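Local atomic coordinates of putative transcriptional regulator protein, LacI family (Rhizobium etli, PDB entry 3MIZ), a protein that probably represses transcription as a LacI-family DNA-binding regulator, whose core resembles periplasmic binding proteins and probably senses an effector. Residues Y28-I32 / P252-L256; H131-Y136 / L162-S168; Y136-I142 / I169-G175; I229-D234 / L246-L251. One frame throughout, in Å; residues are numbered along the deposited sequence.

Contacts 2 and 3 hold the same pair of strands, 134-138 and 167-174, share Tyr-136 and touch through Glu-164 and Ile-169; their centres lie about 17 Å apart, and both are partly buried. Contact 4, the most enclosed of the four, bonds the continuation of strand 228-230, in the same sheet, to strand 248-250 of a separate three-stranded sheet. Contact 1 adjoins it in sequence but sits on helix starts near the second subunit, with contacts 2 to 4 nested inside the loop it closes. Chemistry follows place: direct backbone hydrogen bonds dominate between strands in contacts 2, 3 and 4, whereas contact 1 relies on aromatic packing, CA-H...O contacts and one bridging water.

Contact 1 (Y28-I32 / P252-L256); sequences YSVDI and PYYDL
This is a meeting of two helix N-termini, at the start of helix 30-42 and of helix 253-268, 220 residues apart in sequence and close to the second subunit. Residues 28 and 29 are loop; Ile-32 N then bonds Ser-29 O at 3.0 Å. Pro-252 is the N-cap of the other helix, whose first turn is set by Leu-256 N to Pro-252 O at 2.8 Å. The CA atoms closest across the segments are those of Ile-32 and Tyr-253, 4.7 Å apart. Tyr-253 (chi1 m) aims its CA-to-CB bond toward the first segment: Ser-29 CB lies over one face of its ring, Ile-32 CG1 is 3.5 Å from Tyr-253 CD1, and Tyr-28 O is 3.4 Å from Tyr-253 CE2. In the LacI/periplasmic-binding-protein fold, helix 30-42 follows the first strand of the N-terminal subdomain, and here the late helix 253-268 returns to pack on its start. Two CA-H...O contacts interlock the backbones, Tyr-254 CA to Asp-31 O and Ile-32 CA to Tyr-253 O, both 3.5 Å. A water links the Asp-31 carboxylate to the second backbone, donating to Asp-31 OD2 and accepting from Tyr-254 N, each at 2.9 Å. Asp-31 OD2 also forms a salt bridge with Arg-236. Tyr-254 (chi1 t) carries its hydroxyl away to Asp-38, while Tyr-28 OH hydrogen-bonds Thr-237 of the second subunit.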
loop_
_atom_site.group_PDB
_atom_site.type_symbol
_atom_site.label_atom_id
_atom_site.label_comp_id
_atom_site.label_asym_id
_atom_site.label_seq_id
_atom_site.Cartn_x
_atom_site.Cartn_y
_atom_site.Cartn_z
ATOM N N TYR A 28 3.606 -1.206 -2.367
ATOM C CA TYR A 28 4.373 -1.800 -1.276
ATOM C C TYR A 28 5.853 -1.478 -1.428
ATOM O O TYR A 28 6.703 -2.106 -0.799
ATOM C CB TYR A 28 4.204 -3.321 -1.270
ATOM C CG TYR A 28 2.854 -3.801 -1.749
ATOM C CD1 TYR A 28 1.675 -3.308 -1.192
ATOM C CD2 TYR A 28 2.756 -4.763 -2.751
ATOM C CE1 TYR A 28 0.430 -3.763 -1.623
ATOM C CE2 TYR A 28 1.519 -5.225 -3.190
ATOM C CZ TYR A 28 0.360 -4.722 -2.623
ATOM O OH TYR A 28 -0.862 -5.182 -3.054
ATOM N N SER A 29 6.162 -0.497 -2.265
ATOM C CA SER A 29 7.553 -0.142 -2.490
ATOM C C SER A 29 7.757 1.358 -2.456
ATOM O O SER A 29 8.835 1.857 -2.783
ATOM C CB SER A 29 7.998 -0.707 -3.827
ATOM O OG SER A 29 7.612 -2.062 -3.918
ATOM N N VAL A 30 6.708 2.064 -2.047
ATOM C CA VAL A 30 6.740 3.513 -1.953
ATOM C C VAL A 30 7.833 3.965 -1.002
ATOM O O VAL A 30 8.291 5.104 -1.082
ATOM C CB VAL A 30 5.392 4.076 -1.455
ATOM C CG1 VAL A 30 4.279 3.684 -2.413
ATOM C CG2 VAL A 30 5.100 3.563 -0.054
ATOM N N ASP A 31 8.249 3.079 -0.098
ATOM C CA ASP A 31 9.304 3.428 0.848
ATOM C C ASP A 31 10.593 3.811 0.125
ATOM O O ASP A 31 11.406 4.570 0.653
ATOM C CB ASP A 31 9.566 2.273 1.815
ATOM C CG ASP A 31 9.165 2.610 3.236
ATOM O OD1 ASP A 31 8.067 3.178 3.425
ATOM O OD2 ASP A 31 9.945 2.306 4.162
ATOM N N ILE A 32 10.797 3.285 -1.081
ATOM C CA ILE A 32 12.000 3.655 -1.820
ATOM C C ILE A 32 11.842 5.129 -2.145
ATOM O O ILE A 32 12.770 5.922 -1.986
ATOM C CB ILE A 32 12.142 2.872 -3.139
ATOM C CG1 ILE A 32 12.395 1.395 -2.841
ATOM C CG2 ILE A 32 13.323 3.441 -3.954
ATOM C CD1 ILE A 32 12.376 0.517 -4.088
ATOM N N PRO A 252 15.186 -3.416 2.841
ATOM C CA PRO A 252 15.728 -2.083 3.119
ATOM C C PRO A 252 15.336 -1.022 2.084
ATOM O O PRO A 252 16.184 -0.286 1.578
ATOM C CB PRO A 252 17.234 -2.340 3.152
ATOM C CG PRO A 252 17.394 -3.356 2.066
ATOM C CD PRO A 252 16.241 -4.314 2.329
ATOM N N TYR A 253 14.043 -0.934 1.793
ATOM C CA TYR A 253 13.545 0.019 0.813
ATOM C C TYR A 253 13.918 1.465 1.086
ATOM O O TYR A 253 14.440 2.146 0.207
ATOM C CB TYR A 253 12.024 -0.100 0.675
ATOM C CG TYR A 253 11.600 -1.267 -0.185
ATOM C CD1 TYR A 253 12.432 -1.737 -1.202
ATOM C CD2 TYR A 253 10.361 -1.880 -0.015
ATOM C CE1 TYR A 253 12.044 -2.783 -2.028
ATOM C CE2 TYR A 253 9.960 -2.936 -0.847
ATOM C CZ TYR A 253 10.811 -3.374 -1.849
ATOM O OH TYR A 253 10.431 -4.389 -2.699
ATOM N N TYR A 254 13.641 1.935 2.296
ATOM C CA TYR A 254 13.956 3.307 2.656
ATOM C C TYR A 254 15.442 3.595 2.414
ATOM O O TYR A 254 15.794 4.605 1.795
ATOM C CB TYR A 254 13.596 3.560 4.125
ATOM C CG TYR A 254 13.846 4.982 4.573
ATOM C CD1 TYR A 254 13.030 6.026 4.137
ATOM C CD2 TYR A 254 14.924 5.287 5.398
ATOM C CE1 TYR A 254 13.289 7.345 4.510
ATOM C CE2 TYR A 254 15.191 6.597 5.780
ATOM C CZ TYR A 254 14.372 7.622 5.332
ATOM O OH TYR A 254 14.654 8.925 5.690
ATOM N N ASP A 255 16.308 2.701 2.887
ATOM C CA ASP A 255 17.749 2.868 2.718
ATOM C C ASP A 255 18.171 2.752 1.256
ATOM O O ASP A 255 19.102 3.430 0.824
ATOM C CB ASP A 255 18.522 1.842 3.552
ATOM C CG ASP A 255 18.377 2.074 5.047
ATOM O OD1 ASP A 255 18.342 3.251 5.473
ATOM O OD2 ASP A 255 18.312 1.077 5.793
ATOM N N LEU A 256 17.507 1.880 0.501
ATOM C CA LEU A 256 17.828 1.733 -0.921
ATOM C C LEU A 256 17.587 3.058 -1.628
ATOM O O LEU A 256 18.368 3.462 -2.490
ATOM C CB LEU A 256 16.968 0.652 -1.583
ATOM C CG LEU A 256 17.369 -0.804 -1.340
ATOM C CD1 LEU A 256 16.314 -1.741 -1.918
ATOM C CD2 LEU A 256 18.726 -1.072 -1.977
HETATM O O HOH W 1 12.172 0.479 4.350
#

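Contact 2 (H131-Y136 / L162-S168); sequences HRRIGY and LTENDLS
Two parallel strands begin side by side here, with the register Arg-133/Asp-166, Ile-134/Leu-167 and Gly-135/Ser-168 at CA-CA distances of 4.9, 5.1 and 4.4 Å. Pairing tightens along the chain: Ile-134 N reaches Asp-166 O only weakly (3.3 Å, 130°), Ser-168 N gives to Ile-134 O at 3.0 Å, and Tyr-136 N gives to Ser-168 O at 2.8 Å. Ser-168 thus bonds to both neighbours of its partner Gly-135, Ile-134 and Tyr-136, the usual parallel pattern. Asp-166 O also receives Arg-133 CA at 3.2 Å in a CA-H...O contact. The segments lead into strands 134-138 and 167-174 of a beta-alpha-beta unit whose connecting helix is 144-160, within the C-terminal subdomain of the periplasmic-binding-protein-like fold. Ahead of the second strand, residues 164-166 have helical backbone angles: Asp-166 N bonds Thr-163 O at 2.6 Å, Leu-167 N bonds Glu-164 O at 3.2 Å, and Asp-166 OD2 (chi1 m) accepts from Thr-163 N at 3.0 Å. Arg-132 NH1 is held by His-131 O at 3.0 Å and by Leu-127 O, His-131 by Thr-199 and Ala-291, and Ser-168 OG by Gln-194. Leu-162 (m,t) points toward the first segment; its CD1 packs 4.4 Å from Ile-134 CG1 and also lies against Arg-132 O at 3.3 Å; Ile-134 CB lies 4.2 Å from Leu-167 CD1.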
loop_
_atom_site.group_PDB
_atom_site.type_symbol
_atom_site.label_atom_id
_atom_site.label_comp_id
_atom_site.label_asym_id
_atom_site.label_seq_id
_atom_site.Cartn_x
_atom_site.Cartn_y
_atom_site.Cartn_z
ATOM N N HIS A 131 12.981 -25.827 15.333
ATOM C CA HIS A 131 12.088 -26.303 14.281
ATOM C C HIS A 131 12.796 -27.218 13.288
ATOM O O HIS A 131 13.896 -26.918 12.815
ATOM C CB HIS A 131 11.452 -25.105 13.566
ATOM C CG HIS A 131 10.645 -24.233 14.476
ATOM N ND1 HIS A 131 9.398 -24.596 14.937
ATOM C CD2 HIS A 131 10.925 -23.036 15.045
ATOM C CE1 HIS A 131 8.944 -23.661 15.753
ATOM N NE2 HIS A 131 9.851 -22.704 15.837
ATOM N N ARG A 132 12.150 -28.335 12.971
ATOM C CA ARG A 132 12.728 -29.319 12.067
ATOM C C ARG A 132 11.768 -29.694 10.944
ATOM O O ARG A 132 12.189 -30.210 9.907
ATOM C CB ARG A 132 13.136 -30.560 12.867
ATOM C CG ARG A 132 14.107 -30.261 14.010
ATOM C CD ARG A 132 15.513 -29.997 13.501
ATOM N NE ARG A 132 16.484 -29.790 14.576
ATOM C CZ ARG A 132 16.763 -28.610 15.120
ATOM N NH1 ARG A 132 16.141 -27.516 14.696
ATOM N NH2 ARG A 132 17.678 -28.514 16.085
ATOM N N ARG A 133 10.479 -29.455 11.170
ATOM C CA ARG A 133 9.453 -29.696 10.159
ATOM C C ARG A 133 8.994 -28.278 9.813
ATOM O O ARG A 133 8.214 -27.678 10.556
ATOM C CB ARG A 133 8.273 -30.481 10.733
ATOM C CG ARG A 133 8.577 -31.900 11.170
ATOM C CD ARG A 133 7.307 -32.545 11.709
ATOM N NE ARG A 133 7.477 -33.957 12.042
ATOM C CZ ARG A 133 6.519 -34.719 12.559
ATOM N NH1 ARG A 133 5.321 -34.204 12.803
ATOM N NH2 ARG A 133 6.754 -35.996 12.830
ATOM N N ILE A 134 9.486 -27.744 8.699
ATOM C CA ILE A 134 9.158 -26.376 8.297
ATOM C C ILE A 134 8.344 -26.289 7.013
ATOM O O ILE A 134 8.592 -27.025 6.059
ATOM C CB ILE A 134 10.446 -25.548 8.077
ATOM C CG1 ILE A 134 11.399 -25.724 9.261
ATOM C CG2 ILE A 134 10.089 -24.080 7.868
ATOM C CD1 ILE A 134 10.862 -25.187 10.545
ATOM N N GLY A 135 7.377 -25.375 6.997
ATOM C CA GLY A 135 6.560 -25.185 5.815
ATOM C C GLY A 135 6.952 -23.885 5.138
ATOM O O GLY A 135 7.465 -22.971 5.781
ATOM N N TYR A 136 6.730 -23.802 3.832
ATOM C CA TYR A 136 7.050 -22.596 3.083
ATOM C C TYR A 136 5.985 -22.429 2.001
ATOM O O TYR A 136 5.821 -23.298 1.145
ATOM C CB TYR A 136 8.437 -22.715 2.433
ATOM C CG TYR A 136 8.916 -21.432 1.791
ATOM C CD1 TYR A 136 9.684 -20.508 2.508
ATOM C CD2 TYR A 136 8.532 -21.098 0.491
ATOM C CE1 TYR A 136 10.051 -19.276 1.943
ATOM C CE2 TYR A 136 8.888 -19.873 -0.080
ATOM C CZ TYR A 136 9.643 -18.967 0.654
ATOM O OH TYR A 136 9.956 -17.743 0.107
ATOM N N LEU A 162 18.333 -30.905 7.433
ATOM C CA LEU A 162 16.975 -31.333 7.121
ATOM C C LEU A 162 16.893 -31.816 5.682
ATOM O O LEU A 162 17.672 -31.390 4.830
ATOM C CB LEU A 162 15.982 -30.186 7.327
ATOM C CG LEU A 162 15.887 -29.573 8.727
ATOM C CD1 LEU A 162 14.776 -28.535 8.742
ATOM C CD2 LEU A 162 15.613 -30.662 9.761
ATOM N N THR A 163 15.944 -32.705 5.417
ATOM C CA THR A 163 15.766 -33.237 4.075
ATOM C C THR A 163 14.465 -32.716 3.497
ATOM O O THR A 163 13.576 -32.291 4.235
ATOM C CB THR A 163 15.701 -34.777 4.076
ATOM O OG1 THR A 163 14.456 -35.201 4.646
ATOM C CG2 THR A 163 16.853 -35.359 4.887
ATOM N N GLU A 164 14.352 -32.761 2.175
ATOM C CA GLU A 164 13.152 -32.294 1.502
ATOM C C GLU A 164 11.923 -32.919 2.158
ATOM O O GLU A 164 10.827 -32.356 2.119
ATOM C CB GLU A 164 13.205 -32.672 0.018
ATOM C CG GLU A 164 12.308 -31.827 -0.874
ATOM C CD GLU A 164 12.697 -30.359 -0.858
ATOM O OE1 GLU A 164 12.473 -29.689 0.172
ATOM O OE2 GLU A 164 13.243 -29.877 -1.873
ATOM N N ASN A 165 12.122 -34.076 2.782
ATOM C CA ASN A 165 11.039 -34.801 3.440
ATOM C C ASN A 165 10.552 -34.132 4.733
ATOM O O ASN A 165 9.455 -34.427 5.218
ATOM C CB ASN A 165 11.489 -36.233 3.734
ATOM C CG ASN A 165 10.335 -37.149 4.072
ATOM O OD1 ASN A 165 9.750 -37.060 5.151
ATOM N ND2 ASN A 165 9.992 -38.031 3.142
ATOM N N ASP A 166 11.366 -33.242 5.295
ATOM C CA ASP A 166 10.989 -32.542 6.519
ATOM C C ASP A 166 10.292 -31.232 6.172
ATOM O O ASP A 166 9.747 -30.553 7.048
ATOM C CB ASP A 166 12.217 -32.234 7.376
ATOM C CG ASP A 166 12.975 -33.481 7.781
ATOM O OD1 ASP A 166 12.322 -34.461 8.201
ATOM O OD2 ASP A 166 14.221 -33.472 7.686
ATOM N N LEU A 167 10.308 -30.881 4.890
ATOM C CA LEU A 167 9.693 -29.639 4.450
ATOM C C LEU A 167 8.319 -29.811 3.808
ATOM O O LEU A 167 7.980 -30.872 3.282
ATOM C CB LEU A 167 10.610 -28.913 3.456
ATOM C CG LEU A 167 12.049 -28.494 3.799
ATOM C CD1 LEU A 167 12.198 -28.215 5.291
ATOM C CD2 LEU A 167 13.000 -29.576 3.370
ATOM N N SER A 168 7.530 -28.745 3.876
ATOM C CA SER A 168 6.205 -28.700 3.273
ATOM C C SER A 168 6.222 -27.436 2.423
ATOM O O SER A 168 6.020 -26.339 2.938
ATOM C CB SER A 168 5.105 -28.584 4.333
ATOM O OG SER A 168 4.828 -29.828 4.952
#

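Contact 3 (Y136-I142 / I169-G175); sequences YIRLNPI and ISLGMDG
Strands 136-138 and 169-171 are parallel; their short axes approach to 4.6 Å at 24° (signed crossing -24°), in the register Tyr-136/Ile-169, Ile-137/Ser-170 and Arg-138/Leu-171. The second begins with Ile-169 (m,t), whose CA meets Tyr-136 O at 3.4 Å and whose CG2 lies 3.8 Å from Arg-138 CD. Ser-170 bonds through both backbone groups: its N gives to Tyr-136 O at 3.0 Å, and its O accepts from Arg-138 N at 2.8 Å. Leu-171 CD2 rests over a face of the Arg-138 guanidinium, 3.5 Å from CZ, and 3.3 Å from Pro-141 CG. At Gly-172 the strands part; Gly-172 N gives to Arg-138 O at 3.2 Å, and a CB there would clash with Ile-137 CG2. A water enters the opening, bonded to Arg-138 O, Gly-172 N and Met-173 O at 2.8, 2.9 and 2.6 Å. Met-173, present as selenomethionine, sets its SE 4.2 Å from Leu-139 CD1. Asp-174 turns its carboxylate to Tyr-183. Gly-175, at a positive phi of 110°, accepts through its O from Asn-140 ND2 at 2.9 Å, and a second water links Gly-175 N to Asn-140 OD1. That OD1 also takes Ile-142 N at 3.1 Å, an Asx turn. In this beta-alpha-beta unit, direct backbone bonding thus gives way, beyond Arg-138, where the first strand ends, to pairing mediated by water and the Asn-140 amide.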
loop_
_atom_site.group_PDB
_atom_site.type_symbol
_atom_site.label_atom_id
_atom_site.label_comp_id
_atom_site.label_asym_id
_atom_site.label_seq_id
_atom_site.Cartn_x
_atom_site.Cartn_y
_atom_site.Cartn_z
ATOM N N TYR A 136 6.730 -23.802 3.832
ATOM C CA TYR A 136 7.050 -22.596 3.083
ATOM C C TYR A 136 5.985 -22.429 2.001
ATOM O O TYR A 136 5.821 -23.298 1.145
ATOM C CB TYR A 136 8.437 -22.715 2.433
ATOM C CG TYR A 136 8.916 -21.432 1.791
ATOM C CD1 TYR A 136 9.684 -20.508 2.508
ATOM C CD2 TYR A 136 8.532 -21.098 0.491
ATOM C CE1 TYR A 136 10.051 -19.276 1.943
ATOM C CE2 TYR A 136 8.888 -19.873 -0.080
ATOM C CZ TYR A 136 9.643 -18.967 0.654
ATOM O OH TYR A 136 9.956 -17.743 0.107
ATOM N N ILE A 137 5.238 -21.333 2.057
ATOM C CA ILE A 137 4.217 -21.078 1.054
ATOM C C ILE A 137 4.778 -19.994 0.142
ATOM O O ILE A 137 5.017 -18.849 0.558
ATOM C CB ILE A 137 2.885 -20.667 1.706
ATOM C CG1 ILE A 137 2.437 -21.762 2.683
ATOM C CG2 ILE A 137 1.817 -20.506 0.647
ATOM C CD1 ILE A 137 1.081 -21.512 3.314
ATOM N N ARG A 138 5.018 -20.398 -1.102
ATOM C CA ARG A 138 5.624 -19.571 -2.138
ATOM C C ARG A 138 4.888 -18.369 -2.702
ATOM O O ARG A 138 3.696 -18.422 -3.011
ATOM C CB ARG A 138 6.014 -20.461 -3.325
ATOM C CG ARG A 138 6.942 -21.608 -2.968
ATOM C CD ARG A 138 7.049 -22.590 -4.122
ATOM N NE ARG A 138 7.603 -21.965 -5.324
ATOM C CZ ARG A 138 7.731 -22.591 -6.491
ATOM N NH1 ARG A 138 7.341 -23.852 -6.611
ATOM N NH2 ARG A 138 8.270 -21.964 -7.528
ATOM N N LEU A 139 5.643 -17.288 -2.858
ATOM C CA LEU A 139 5.145 -16.061 -3.457
ATOM C C LEU A 139 5.152 -16.357 -4.963
ATOM O O LEU A 139 5.801 -17.313 -5.408
ATOM C CB LEU A 139 6.109 -14.910 -3.141
ATOM C CG LEU A 139 5.848 -13.520 -3.726
ATOM C CD1 LEU A 139 4.549 -12.954 -3.193
ATOM C CD2 LEU A 139 7.010 -12.604 -3.366
ATOM N N ASN A 140 4.429 -15.548 -5.732
ATOM C CA ASN A 140 4.334 -15.700 -7.187
ATOM C C ASN A 140 5.678 -16.081 -7.812
ATOM O O ASN A 140 6.625 -15.303 -7.768
ATOM C CB ASN A 140 3.846 -14.391 -7.816
ATOM C CG ASN A 140 3.318 -14.584 -9.229
ATOM O OD1 ASN A 140 3.800 -15.438 -9.975
ATOM N ND2 ASN A 140 2.333 -13.783 -9.603
ATOM N N PRO A 141 5.774 -17.283 -8.411
ATOM C CA PRO A 141 7.004 -17.780 -9.049
ATOM C C PRO A 141 7.576 -16.901 -10.162
ATOM O O PRO A 141 8.758 -17.011 -10.501
ATOM C CB PRO A 141 6.597 -19.157 -9.570
ATOM C CG PRO A 141 5.541 -19.582 -8.620
ATOM C CD PRO A 141 4.726 -18.318 -8.431
ATOM N N ILE A 142 6.746 -16.035 -10.736
ATOM C CA ILE A 142 7.218 -15.152 -11.799
ATOM C C ILE A 142 8.187 -14.128 -11.219
ATOM O O ILE A 142 9.037 -13.578 -11.923
ATOM C CB ILE A 142 6.043 -14.402 -12.473
ATOM C CG1 ILE A 142 6.557 -13.615 -13.683
ATOM C CG2 ILE A 142 5.394 -13.452 -11.485
ATOM C CD1 ILE A 142 5.462 -12.908 -14.475
ATOM N N ILE A 169 6.476 -27.594 1.127
ATOM C CA ILE A 169 6.535 -26.454 0.225
ATOM C C ILE A 169 5.327 -26.452 -0.697
ATOM O O ILE A 169 4.992 -27.468 -1.299
ATOM C CB ILE A 169 7.835 -26.482 -0.612
ATOM C CG1 ILE A 169 9.039 -26.557 0.329
ATOM C CG2 ILE A 169 7.926 -25.225 -1.485
ATOM C CD1 ILE A 169 10.387 -26.689 -0.361
ATOM N N SER A 170 4.661 -25.309 -0.795
ATOM C CA SER A 170 3.479 -25.201 -1.643
ATOM C C SER A 170 3.375 -23.828 -2.282
ATOM O O SER A 170 3.855 -22.841 -1.731
ATOM C CB SER A 170 2.212 -25.442 -0.816
ATOM O OG SER A 170 2.290 -26.650 -0.069
ATOM N N LEU A 171 2.751 -23.769 -3.456
ATOM C CA LEU A 171 2.533 -22.492 -4.118
ATOM C C LEU A 171 1.335 -21.876 -3.416
ATOM O O LEU A 171 0.448 -22.596 -2.948
ATOM C CB LEU A 171 2.184 -22.685 -5.598
ATOM C CG LEU A 171 3.304 -23.088 -6.551
ATOM C CD1 LEU A 171 2.714 -23.394 -7.927
ATOM C CD2 LEU A 171 4.322 -21.967 -6.635
ATOM N N GLY A 172 1.305 -20.552 -3.336
ATOM C CA GLY A 172 0.182 -19.887 -2.705
ATOM C C GLY A 172 -0.564 -19.041 -3.721
ATOM O O GLY A 172 -1.683 -18.601 -3.480
HETATM N N MSE A 173 0.056 -18.823 -4.876
HETATM C CA MSE A 173 -0.564 -18.005 -5.902
HETATM C C MSE A 173 0.185 -18.134 -7.212
HETATM O O MSE A 173 1.312 -18.627 -7.254
HETATM C CB MSE A 173 -0.519 -16.545 -5.484
HETATM C CG MSE A 173 0.900 -16.036 -5.476
HETATM SE SE MSE A 173 1.007 -14.203 -4.977
HETATM C CE MSE A 173 0.622 -14.388 -3.079
ATOM N N ASP A 174 -0.445 -17.654 -8.275
ATOM C CA ASP A 174 0.151 -17.674 -9.601
ATOM C C ASP A 174 -0.648 -16.752 -10.502
ATOM O O ASP A 174 -1.748 -16.337 -10.156
ATOM C CB ASP A 174 0.180 -19.098 -10.168
ATOM C CG ASP A 174 -1.186 -19.760 -10.172
ATOM O OD1 ASP A 174 -2.125 -19.204 -10.778
ATOM O OD2 ASP A 174 -1.314 -20.847 -9.577
ATOM N N GLY A 175 -0.089 -16.423 -11.658
ATOM C CA GLY A 175 -0.783 -15.537 -12.569
ATOM C C GLY A 175 -0.098 -14.186 -12.645
ATOM O O GLY A 175 1.018 -14.026 -12.141
HETATM O O HOH W 2 3.048 -19.497 -5.464
HETATM O O HOH W 3 2.569 -17.038 -11.861
#

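Contact 4 (I229-D234 / L246-L251); sequences IVGFDD and LTTAAL
The segments run broadly in the same direction, 42° apart end to end, with the CA register Val-230/Thr-247, Gly-231/Thr-248 and Phe-232/Ala-249 at 5.1, 4.7 and 4.9 Å. In this periplasmic-binding-protein-like fold, they join the continuation of strand 228-230, at the edge of a five-stranded sheet, to strand 248-250 of a three-stranded one. Gly-231 N gives to Thr-247 O at 3.0 Å, Asp-233 N to Ala-249 O at 2.7 Å, and Leu-251 N to Asp-233 O at 3.1 Å; the last two flank Ala-250, paired with Asp-233. Asp-233 and Asp-234 have positive phi (116° and 61°), which turns the chain as the pairing ends. At Gly-231 a CB would clash with Leu-246 CD2. Phe-232 (chi1 t) receives Ala-249 CB over its ring face, 3.8 Å from the centroid in a CH-pi contact, while Leu-251 CD2 lies at its edge, 3.9 Å from Phe-232 CE1; Arg-149 adds a cation-pi partner. Leu-246 CD1 packs 4.2 Å from Ile-229 CG2. Asp-234 CB meets Thr-248 CG2 at 3.7 Å and Ala-250 CB at 3.5 Å, its carboxylate forming a salt bridge with Arg-287. Thr-248 OG1 hydrogen-bonds Asp-206. Where the segments end, one water donates to Asp-233 O at 2.7 Å and to Leu-251 O at 2.6 Å.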
loop_
_atom_site.group_PDB
_atom_site.type_symbol
_atom_site.label_atom_id
_atom_site.label_comp_id
_atom_site.label_asym_id
_atom_site.label_seq_id
_atom_site.Cartn_x
_atom_site.Cartn_y
_atom_site.Cartn_z
ATOM N N ILE A 229 5.178 -18.537 12.858
ATOM C CA ILE A 229 5.005 -18.000 11.515
ATOM C C ILE A 229 5.929 -16.808 11.334
ATOM O O ILE A 229 6.010 -15.954 12.209
ATOM C CB ILE A 229 3.545 -17.547 11.278
ATOM C CG1 ILE A 229 2.596 -18.747 11.427
ATOM C CG2 ILE A 229 3.407 -16.938 9.881
ATOM C CD1 ILE A 229 1.127 -18.391 11.339
ATOM N N VAL A 230 6.654 -16.767 10.217
ATOM C CA VAL A 230 7.535 -15.644 9.925
ATOM C C VAL A 230 7.179 -15.176 8.511
ATOM O O VAL A 230 6.670 -15.956 7.710
ATOM C CB VAL A 230 9.048 -16.033 10.008
ATOM C CG1 VAL A 230 9.388 -16.487 11.442
ATOM C CG2 VAL A 230 9.377 -17.148 9.015
ATOM N N GLY A 231 7.399 -13.898 8.223
ATOM C CA GLY A 231 7.071 -13.395 6.897
ATOM C C GLY A 231 8.289 -12.845 6.186
ATOM O O GLY A 231 9.408 -13.284 6.438
ATOM N N PHE A 232 8.069 -11.895 5.278
ATOM C CA PHE A 232 9.159 -11.266 4.553
ATOM C C PHE A 232 8.693 -9.930 3.974
ATOM O O PHE A 232 7.577 -9.838 3.445
ATOM C CB PHE A 232 9.648 -12.177 3.419
ATOM C CG PHE A 232 11.089 -11.960 3.047
ATOM C CD1 PHE A 232 11.514 -10.739 2.521
ATOM C CD2 PHE A 232 12.028 -12.975 3.232
ATOM C CE1 PHE A 232 12.853 -10.527 2.185
ATOM C CE2 PHE A 232 13.374 -12.777 2.898
ATOM C CZ PHE A 232 13.786 -11.549 2.373
ATOM N N ASP A 233 9.558 -8.921 4.099
ATOM C CA ASP A 233 9.369 -7.548 3.596
ATOM C C ASP A 233 9.301 -6.465 4.675
ATOM O O ASP A 233 9.801 -5.358 4.494
ATOM C CB ASP A 233 8.074 -7.400 2.789
ATOM C CG ASP A 233 8.081 -8.156 1.476
ATOM O OD1 ASP A 233 9.089 -8.804 1.124
ATOM O OD2 ASP A 233 7.034 -8.093 0.801
ATOM N N ASP A 234 8.663 -6.816 5.789
ATOM C CA ASP A 234 8.340 -5.914 6.894
ATOM C C ASP A 234 7.436 -4.827 6.334
ATOM O O ASP A 234 7.730 -3.630 6.410
ATOM C CB ASP A 234 9.546 -5.273 7.586
ATOM C CG ASP A 234 9.143 -4.598 8.918
ATOM O OD1 ASP A 234 8.187 -5.090 9.569
ATOM O OD2 ASP A 234 9.767 -3.593 9.323
ATOM N N LEU A 246 4.359 -9.921 13.807
ATOM C CA LEU A 246 5.085 -10.795 12.879
ATOM C C LEU A 246 6.600 -10.624 12.775
ATOM O O LEU A 246 7.100 -9.541 12.452
ATOM C CB LEU A 246 4.481 -10.645 11.481
ATOM C CG LEU A 246 4.956 -11.595 10.380
ATOM C CD1 LEU A 246 4.538 -13.025 10.699
ATOM C CD2 LEU A 246 4.349 -11.160 9.057
ATOM N N THR A 247 7.326 -11.705 13.037
ATOM C CA THR A 247 8.779 -11.691 12.919
ATOM C C THR A 247 9.039 -11.810 11.416
ATOM O O THR A 247 8.467 -12.670 10.750
ATOM C CB THR A 247 9.386 -12.859 13.692
ATOM O OG1 THR A 247 9.237 -12.599 15.100
ATOM C CG2 THR A 247 10.864 -13.028 13.354
ATOM N N THR A 248 9.902 -10.953 10.881
ATOM C CA THR A 248 10.118 -10.953 9.436
ATOM C C THR A 248 11.515 -10.477 9.047
ATOM O O THR A 248 12.377 -10.266 9.900
ATOM C CB THR A 248 9.039 -10.029 8.780
ATOM O OG1 THR A 248 9.055 -10.155 7.354
ATOM C CG2 THR A 248 9.298 -8.574 9.151
ATOM N N ALA A 249 11.730 -10.335 7.740
ATOM C CA ALA A 249 12.992 -9.846 7.196
ATOM C C ALA A 249 12.598 -8.554 6.493
ATOM O O ALA A 249 11.756 -8.559 5.591
ATOM C CB ALA A 249 13.566 -10.850 6.201
ATOM N N ALA A 250 13.192 -7.443 6.908
ATOM C CA ALA A 250 12.839 -6.163 6.328
ATOM C C ALA A 250 13.583 -5.843 5.048
ATOM O O ALA A 250 14.813 -5.850 5.016
ATOM C CB ALA A 250 13.078 -5.054 7.335
ATOM N N LEU A 251 12.837 -5.566 3.988
ATOM C CA LEU A 251 13.478 -5.180 2.740
ATOM C C LEU A 251 13.903 -3.753 3.068
ATOM O O LEU A 251 13.091 -2.960 3.550
ATOM C CB LEU A 251 12.472 -5.193 1.589
ATOM C CG LEU A 251 12.102 -6.547 0.975
ATOM C CD1 LEU A 251 10.942 -6.350 -0.003
ATOM C CD2 LEU A 251 13.310 -7.144 0.262
HETATM O O HOH W 4 10.804 -2.869 4.826
#